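Local atomic coordinates of signal transducer and activator of transcription (Mus musculus, PDB entry 5OEN), a protein that probably carries cytokine signals to the nucleus and activates transcription there, with a coiled-coil domain that probably binds partner proteins. Residues R7-L18 / I75-L86. The protein carries 2 engineered substitutions. Numbering follows the deposited sequence.
Sequences RIQGLHVDIEFL and ISKGLVGRLTTL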
# COMPACT_ATOMS: atom_id res chain seq x y z
N ARG B 7 -21.77 9.83 -20.62
CA ARG B 7 -20.83 8.73 -20.79
C ARG B 7 -19.47 9.09 -20.21
O ARG B 7 -18.91 8.35 -19.39
CB ARG B 7 -20.71 8.34 -22.27
CG ARG B 7 -21.39 7.02 -22.60
CD ARG B 7 -21.33 6.69 -24.09
NE ARG B 7 -21.82 5.35 -24.37
CZ ARG B 7 -23.11 4.99 -24.33
NH1 ARG B 7 -24.04 5.89 -24.01
NH2 ARG B 7 -23.46 3.75 -24.60
N ILE B 8 -18.92 10.24 -20.61
CA ILE B 8 -17.65 10.70 -20.06
C ILE B 8 -17.80 11.26 -18.65
O ILE B 8 -16.79 11.44 -17.95
CB ILE B 8 -16.99 11.76 -20.97
CG1 ILE B 8 -17.88 13.00 -21.10
CG2 ILE B 8 -16.69 11.14 -22.34
CD1 ILE B 8 -17.34 14.07 -22.05
N GLN B 9 -19.03 11.52 -18.21
CA GLN B 9 -19.26 11.85 -16.81
C GLN B 9 -18.83 10.70 -15.90
O GLN B 9 -17.95 10.86 -15.05
CB GLN B 9 -20.75 12.18 -16.59
CG GLN B 9 -21.15 12.42 -15.13
CD GLN B 9 -22.65 12.36 -14.93
OE1 GLN B 9 -23.41 13.07 -15.60
NE2 GLN B 9 -23.09 11.51 -14.01
N GLY B 10 -19.45 9.53 -16.09
CA GLY B 10 -19.18 8.39 -15.23
C GLY B 10 -17.81 7.77 -15.44
O GLY B 10 -17.33 7.06 -14.55
N LEU B 11 -17.18 8.02 -16.59
CA LEU B 11 -15.83 7.49 -16.80
C LEU B 11 -14.85 8.11 -15.81
O LEU B 11 -14.01 7.40 -15.24
CB LEU B 11 -15.38 7.76 -18.24
CG LEU B 11 -16.05 6.91 -19.33
CD1 LEU B 11 -15.58 7.35 -20.71
CD2 LEU B 11 -15.77 5.42 -19.14
N HIS B 12 -14.95 9.42 -15.58
CA HIS B 12 -14.15 10.05 -14.53
C HIS B 12 -14.33 9.33 -13.21
O HIS B 12 -13.36 8.93 -12.56
CB HIS B 12 -14.56 11.52 -14.37
CG HIS B 12 -14.06 12.42 -15.46
ND1 HIS B 12 -14.91 13.06 -16.34
CD2 HIS B 12 -12.81 12.79 -15.81
CE1 HIS B 12 -14.19 13.78 -17.19
NE2 HIS B 12 -12.91 13.64 -16.88
N VAL B 13 -15.59 9.15 -12.79
CA VAL B 13 -15.87 8.54 -11.49
C VAL B 13 -15.29 7.14 -11.42
O VAL B 13 -14.73 6.73 -10.39
CB VAL B 13 -17.39 8.54 -11.23
CG1 VAL B 13 -17.75 7.72 -10.00
CG2 VAL B 13 -17.89 9.97 -11.08
N ASP B 14 -15.41 6.37 -12.50
CA ASP B 14 -15.06 4.96 -12.45
C ASP B 14 -13.56 4.71 -12.61
O ASP B 14 -13.05 3.72 -12.09
CB ASP B 14 -15.85 4.18 -13.51
CG ASP B 14 -17.31 4.02 -13.14
OD1 ASP B 14 -17.62 4.00 -11.93
OD2 ASP B 14 -18.15 3.91 -14.06
N ILE B 15 -12.85 5.58 -13.33
CA ILE B 15 -11.40 5.43 -13.38
C ILE B 15 -10.78 5.89 -12.07
O ILE B 15 -9.75 5.36 -11.64
CB ILE B 15 -10.79 6.17 -14.58
CG1 ILE B 15 -9.29 5.85 -14.67
CG2 ILE B 15 -10.99 7.67 -14.46
CD1 ILE B 15 -8.69 6.04 -16.04
N GLU B 16 -11.38 6.89 -11.41
CA GLU B 16 -10.98 7.22 -10.05
C GLU B 16 -11.13 6.01 -9.14
O GLU B 16 -10.20 5.62 -8.43
CB GLU B 16 -11.80 8.39 -9.52
CG GLU B 16 -11.39 9.75 -10.05
CD GLU B 16 -12.12 10.89 -9.35
OE1 GLU B 16 -12.57 10.69 -8.21
OE2 GLU B 16 -12.23 11.98 -9.95
N PHE B 17 -12.31 5.39 -9.15
CA PHE B 17 -12.54 4.18 -8.37
C PHE B 17 -11.52 3.10 -8.72
O PHE B 17 -11.03 2.39 -7.83
CB PHE B 17 -13.96 3.67 -8.59
CG PHE B 17 -14.24 2.35 -7.93
CD1 PHE B 17 -14.44 2.28 -6.56
CD2 PHE B 17 -14.31 1.19 -8.68
CE1 PHE B 17 -14.70 1.06 -5.96
CE2 PHE B 17 -14.56 -0.02 -8.08
CZ PHE B 17 -14.76 -0.09 -6.71
N LEU B 18 -11.19 2.96 -10.00
CA LEU B 18 -10.15 2.02 -10.40
C LEU B 18 -8.81 2.39 -9.76
O LEU B 18 -8.12 1.54 -9.20
CB LEU B 18 -10.02 1.98 -11.92
CG LEU B 18 -8.82 1.19 -12.47
CD1 LEU B 18 -8.84 -0.25 -11.97
CD2 LEU B 18 -8.80 1.23 -13.99
N ILE B 75 -12.78 -4.67 -13.44
CA ILE B 75 -13.03 -3.23 -13.52
C ILE B 75 -12.49 -2.67 -14.83
O ILE B 75 -13.23 -2.12 -15.65
CB ILE B 75 -12.42 -2.51 -12.31
CG1 ILE B 75 -13.11 -2.96 -11.02
CG2 ILE B 75 -12.54 -0.99 -12.46
CD1 ILE B 75 -12.33 -2.60 -9.77
N SER B 76 -11.18 -2.81 -15.04
CA SER B 76 -10.54 -2.19 -16.19
C SER B 76 -11.07 -2.76 -17.50
O SER B 76 -11.16 -2.03 -18.50
CB SER B 76 -9.03 -2.36 -16.10
OG SER B 76 -8.68 -3.71 -15.87
N LYS B 77 -11.42 -4.05 -17.53
CA LYS B 77 -11.99 -4.62 -18.75
C LYS B 77 -13.33 -3.98 -19.07
O LYS B 77 -13.66 -3.76 -20.24
CB LYS B 77 -12.13 -6.14 -18.63
CG LYS B 77 -13.48 -6.62 -18.11
CD LYS B 77 -13.48 -8.11 -17.79
CE LYS B 77 -13.43 -8.96 -19.04
NZ LYS B 77 -13.50 -10.42 -18.73
N GLY B 78 -14.13 -3.69 -18.04
CA GLY B 78 -15.37 -2.97 -18.27
C GLY B 78 -15.14 -1.56 -18.77
O GLY B 78 -15.89 -1.04 -19.60
N LEU B 79 -14.08 -0.91 -18.27
CA LEU B 79 -13.74 0.42 -18.76
C LEU B 79 -13.23 0.36 -20.20
O LEU B 79 -13.66 1.15 -21.05
CB LEU B 79 -12.69 1.07 -17.85
CG LEU B 79 -13.15 1.53 -16.46
CD1 LEU B 79 -11.99 2.16 -15.71
CD2 LEU B 79 -14.32 2.50 -16.56
N VAL B 80 -12.32 -0.57 -20.49
CA VAL B 80 -11.83 -0.73 -21.86
C VAL B 80 -12.99 -0.85 -22.83
O VAL B 80 -13.05 -0.16 -23.85
CB VAL B 80 -10.89 -1.95 -21.95
CG1 VAL B 80 -10.65 -2.36 -23.40
CG2 VAL B 80 -9.57 -1.66 -21.26
N GLY B 81 -13.94 -1.73 -22.52
CA GLY B 81 -15.10 -1.88 -23.38
C GLY B 81 -15.92 -0.61 -23.49
O GLY B 81 -16.37 -0.24 -24.58
N ARG B 82 -16.12 0.09 -22.37
CA ARG B 82 -16.87 1.34 -22.40
C ARG B 82 -16.15 2.38 -23.25
O ARG B 82 -16.77 3.06 -24.08
CB ARG B 82 -17.08 1.86 -20.98
CG ARG B 82 -18.39 1.40 -20.35
CD ARG B 82 -18.68 2.17 -19.07
NE ARG B 82 -18.17 1.48 -17.89
CZ ARG B 82 -18.05 2.04 -16.69
NH1 ARG B 82 -18.39 3.32 -16.51
NH2 ARG B 82 -17.59 1.34 -15.67
N LEU B 83 -14.84 2.52 -23.05
CA LEU B 83 -14.07 3.46 -23.86
C LEU B 83 -14.19 3.12 -25.34
O LEU B 83 -14.23 4.02 -26.19
CB LEU B 83 -12.60 3.44 -23.42
CG LEU B 83 -12.37 3.82 -21.95
CD1 LEU B 83 -11.05 3.27 -21.45
CD2 LEU B 83 -12.42 5.33 -21.77
N THR B 84 -14.27 1.83 -25.67
CA THR B 84 -14.48 1.43 -27.06
C THR B 84 -15.80 1.96 -27.59
O THR B 84 -15.86 2.58 -28.66
CB THR B 84 -14.43 -0.10 -27.19
OG1 THR B 84 -13.13 -0.58 -26.82
CG2 THR B 84 -14.73 -0.53 -28.62
N THR B 85 -16.89 1.72 -26.85
CA THR B 85 -18.19 2.23 -27.25
C THR B 85 -18.14 3.73 -27.48
O THR B 85 -18.69 4.24 -28.46
CB THR B 85 -19.23 1.89 -26.18
OG1 THR B 85 -19.34 0.46 -26.06
CG2 THR B 85 -20.60 2.47 -26.54
N LEU B 86 -17.49 4.47 -26.58
CA LEU B 86 -17.38 5.91 -26.73
C LEU B 86 -16.60 6.27 -27.99
O LEU B 86 -17.05 7.07 -28.81
CB LEU B 86 -16.71 6.52 -25.49
CG LEU B 86 -16.51 8.03 -25.48
CD1 LEU B 86 -17.84 8.77 -25.53
CD2 LEU B 86 -15.71 8.44 -24.26
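Leu11 and Leu79 interlock as knobs into holes between two antiparallel helices of the STAT coiled-coil domain, a four-helix bundle. Leu11 enters a hole formed by Leu79, Arg82, Leu83 and Leu86. Leu79 in turn sits among Leu11, Asp14, Ile15 and Leu18. The two leucine side chains run alongside each other, pointing opposite ways, with their CD2 atoms 4.2 Å apart. Leu79 CD1 reaches Leu18 CD2 at 3.7 Å. Towards one end, the side chains of Ile8 and Leu86 cross at about a right angle, with Ile8 CG2 3.5 Å from Leu86 CD2. Towards the other, Leu18 CD1 packs on Ile75 CG2, and Phe17 CE2 meets Ile75 CD1. A salt bridge between Asp14 and Arg82 borders the apolar layer. A bend in the Arg82 chain (chi3 -93°) goes with NH1 and NH2 both facing Asp14 OD2. NH1 donates to this oxygen, and NH2 adds a weak bond of 3.1 Å to OD2. Leu79 CD2 lies over one guanidinium face, displaced from the centre of the group. The segment axes come within 10.4 Å of each other at 154°. Helix 115-142 adds Phe128 against Leu11 and Leu132 against Leu18. Helix 151-173 packs on Val80, and its Gln160 OE1 is hydrogen-bonded to Ser76 OG.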